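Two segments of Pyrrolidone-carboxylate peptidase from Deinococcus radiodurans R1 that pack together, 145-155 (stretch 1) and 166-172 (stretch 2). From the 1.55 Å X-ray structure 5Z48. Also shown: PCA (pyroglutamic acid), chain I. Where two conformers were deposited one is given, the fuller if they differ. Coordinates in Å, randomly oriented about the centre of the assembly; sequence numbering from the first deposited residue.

Stretch 1, residues 145-155: VCNFVLYHALH
Stretch 2 166-172: PCGFLHV

An α-helix laid nearly antiparallel on a β-strand can be held largely by apolar packing, and this pair, which buries 366 Å² without one direct hydrogen bond between the stretches, is a clear example; a bound ligand adds a bridge at one end. Helix 145-155 keeps its i to i+4 ladder, from V149 N to V145 O (3.0 Å) through H155 N to Y151 O (2.9 Å), while strand 167-172 runs extended at 165° to it, the axes 8.3 Å apart at closest approach. L150 CA lies 6.2 Å from F169 CA, and L154 CA 6.7 Å from C167 CA.

F169 (chi1 t, chi2 -81°) points toward the helix and fills the centre: V149 (m) CG2 meets its ring edge at CE2 (3.8 Å), and C146 SG approaches CZ obliquely at 3.4 Å. G168 has no side chain, and L150 (t, p) brings CD1 to 3.7 Å from G168 CA. At the far end, the methyl of A153 packs on C167 (t), A153 CB 3.7 Å from C167 SG, while L154 (m, t) reaches CD2 to 3.8 Å from C167 CB.

Near C146 (m), polarity returns. H171 (chi1 -100°, between wells; chi2 125°) leaves its backbone sideways but brings its end nearer, C146 CB lying 3.6 Å from H171 NE2. Pyroglutamic acid bridges the two stretches there, accepting hydrogen bonds from C146 N at O (3.0 Å) and from H171 NE2 at OXT (2.9 Å).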

# COMPACT_ATOMS: atom_id res chain seq x y z
N VAL B 145 -3.90 -12.38 18.85
CA VAL B 145 -3.28 -13.11 19.97
C VAL B 145 -1.94 -12.48 20.37
O VAL B 145 -1.57 -12.54 21.56
CB VAL B 145 -3.15 -14.61 19.63
CG1 VAL B 145 -2.75 -15.44 20.88
CG2 VAL B 145 -4.47 -15.21 19.12
N CYS B 146 -1.19 -11.84 19.44
CA CYS B 146 0.05 -11.17 19.83
C CYS B 146 -0.21 -10.02 20.79
O CYS B 146 0.44 -9.90 21.82
CB CYS B 146 0.78 -10.63 18.58
SG CYS B 146 1.42 -12.00 17.52
N ASN B 147 -1.18 -9.16 20.47
CA ASN B 147 -1.54 -8.14 21.43
C ASN B 147 -1.97 -8.73 22.76
O ASN B 147 -1.60 -8.22 23.83
CB ASN B 147 -2.68 -7.31 20.86
CG ASN B 147 -3.19 -6.28 21.87
OD1 ASN B 147 -2.55 -5.22 22.04
ND2 ASN B 147 -4.29 -6.58 22.53
N PHE B 148 -2.77 -9.80 22.72
CA PHE B 148 -3.24 -10.44 23.95
C PHE B 148 -2.07 -10.82 24.84
O PHE B 148 -2.12 -10.54 26.05
CB PHE B 148 -4.12 -11.65 23.62
CG PHE B 148 -4.46 -12.48 24.82
CD1 PHE B 148 -3.61 -13.52 25.24
CD2 PHE B 148 -5.59 -12.17 25.55
CE1 PHE B 148 -3.91 -14.26 26.37
CE2 PHE B 148 -5.91 -12.93 26.70
CZ PHE B 148 -5.05 -13.96 27.10
N VAL B 149 -1.02 -11.45 24.29
CA VAL B 149 0.05 -11.93 25.18
C VAL B 149 0.90 -10.77 25.68
O VAL B 149 1.44 -10.83 26.80
CB VAL B 149 0.91 -13.05 24.56
CG1 VAL B 149 0.10 -14.34 24.32
CG2 VAL B 149 1.65 -12.61 23.27
N LEU B 150 0.98 -9.68 24.91
CA LEU B 150 1.71 -8.50 25.35
C LEU B 150 1.02 -7.89 26.56
O LEU B 150 1.65 -7.68 27.60
CB LEU B 150 1.80 -7.48 24.20
CG LEU B 150 2.47 -6.16 24.55
CD1 LEU B 150 3.90 -6.37 25.10
CD2 LEU B 150 2.46 -5.20 23.38
N TYR B 151 -0.30 -7.66 26.45
CA TYR B 151 -1.07 -7.17 27.59
C TYR B 151 -0.98 -8.15 28.75
O TYR B 151 -0.77 -7.75 29.91
CB TYR B 151 -2.53 -6.94 27.16
CG TYR B 151 -3.39 -6.37 28.26
CD1 TYR B 151 -3.95 -7.19 29.25
CD2 TYR B 151 -3.66 -5.00 28.33
CE1 TYR B 151 -4.71 -6.67 30.29
CE2 TYR B 151 -4.45 -4.45 29.34
CZ TYR B 151 -4.96 -5.29 30.33
OH TYR B 151 -5.72 -4.77 31.36
N HIS B 152 -1.18 -9.44 28.47
CA HIS B 152 -1.16 -10.46 29.53
C HIS B 152 0.16 -10.43 30.31
O HIS B 152 0.16 -10.48 31.55
CB HIS B 152 -1.39 -11.82 28.90
CG HIS B 152 -1.37 -12.94 29.87
ND1 HIS B 152 -2.52 -13.45 30.44
CD2 HIS B 152 -0.34 -13.67 30.37
CE1 HIS B 152 -2.19 -14.45 31.26
NE2 HIS B 152 -0.88 -14.58 31.25
N ALA B 153 1.29 -10.39 29.60
CA ALA B 153 2.57 -10.43 30.29
C ALA B 153 2.80 -9.17 31.11
O ALA B 153 3.28 -9.25 32.26
CB ALA B 153 3.70 -10.63 29.27
N LEU B 154 2.49 -7.99 30.56
CA LEU B 154 2.72 -6.75 31.30
C LEU B 154 1.86 -6.71 32.55
O LEU B 154 2.32 -6.29 33.62
CB LEU B 154 2.48 -5.55 30.38
CG LEU B 154 3.54 -5.37 29.30
CD1 LEU B 154 3.03 -4.40 28.20
CD2 LEU B 154 4.85 -4.81 29.90
N HIS B 155 0.60 -7.16 32.44
CA HIS B 155 -0.31 -7.19 33.59
C HIS B 155 0.20 -8.14 34.67
O HIS B 155 0.23 -7.78 35.85
CB HIS B 155 -1.69 -7.63 33.12
CG HIS B 155 -2.71 -7.66 34.21
ND1 HIS B 155 -3.18 -6.50 34.81
CD2 HIS B 155 -3.38 -8.68 34.79
CE1 HIS B 155 -4.08 -6.82 35.73
NE2 HIS B 155 -4.22 -8.13 35.74
N PRO B 166 11.88 -5.60 32.12
CA PRO B 166 11.57 -5.09 30.78
C PRO B 166 10.84 -6.15 29.96
O PRO B 166 11.28 -7.31 29.86
CB PRO B 166 12.94 -4.75 30.18
CG PRO B 166 13.82 -4.52 31.41
CD PRO B 166 13.32 -5.54 32.43
N CYS B 167 9.76 -5.74 29.32
CA CYS B 167 8.87 -6.67 28.64
C CYS B 167 8.24 -5.97 27.45
O CYS B 167 7.74 -4.83 27.56
CB CYS B 167 7.78 -7.16 29.61
SG CYS B 167 6.52 -8.23 28.89
N GLY B 168 8.29 -6.64 26.31
CA GLY B 168 7.63 -6.11 25.15
C GLY B 168 7.45 -7.11 24.04
O GLY B 168 7.62 -8.33 24.23
N PHE B 169 7.02 -6.58 22.88
CA PHE B 169 6.66 -7.37 21.72
C PHE B 169 7.41 -6.92 20.48
O PHE B 169 7.54 -5.72 20.21
CB PHE B 169 5.14 -7.35 21.43
CG PHE B 169 4.70 -8.58 20.68
CD1 PHE B 169 4.87 -8.69 19.26
CD2 PHE B 169 4.20 -9.68 21.37
CE1 PHE B 169 4.53 -9.84 18.62
CE2 PHE B 169 3.89 -10.85 20.73
CZ PHE B 169 4.07 -10.95 19.35
N LEU B 170 7.89 -7.90 19.72
CA LEU B 170 8.63 -7.69 18.47
C LEU B 170 7.88 -8.43 17.36
O LEU B 170 7.82 -9.67 17.34
CB LEU B 170 10.08 -8.19 18.68
CG LEU B 170 11.13 -7.86 17.63
CD1 LEU B 170 12.50 -8.34 18.06
CD2 LEU B 170 10.82 -8.41 16.30
N HIS B 171 7.27 -7.67 16.42
CA HIS B 171 6.59 -8.25 15.26
C HIS B 171 7.57 -8.34 14.11
O HIS B 171 8.33 -7.40 13.85
CB HIS B 171 5.41 -7.37 14.84
CG HIS B 171 4.06 -7.85 15.32
ND1 HIS B 171 3.20 -7.06 16.05
CD2 HIS B 171 3.44 -9.05 15.15
CE1 HIS B 171 2.09 -7.75 16.29
NE2 HIS B 171 2.20 -8.95 15.75
N VAL B 172 7.55 -9.49 13.40
CA VAL B 172 8.49 -9.70 12.31
C VAL B 172 7.73 -9.86 10.99
O VAL B 172 6.61 -10.37 10.97
CB VAL B 172 9.41 -10.92 12.57
CG1 VAL B 172 10.12 -10.78 13.94
CG2 VAL B 172 8.65 -12.26 12.49
N PCA I . 0.82 -13.19 14.58
CA PCA I . -0.56 -13.06 15.02
CB PCA I . -0.86 -14.22 15.99
CG PCA I . 0.36 -15.15 15.99
CD PCA I . 1.36 -14.40 15.15
OE PCA I . 2.51 -14.82 14.97
C PCA I . -0.80 -11.65 15.61
O PCA I . -1.60 -11.43 16.53
OXT PCA I . -0.13 -10.67 15.19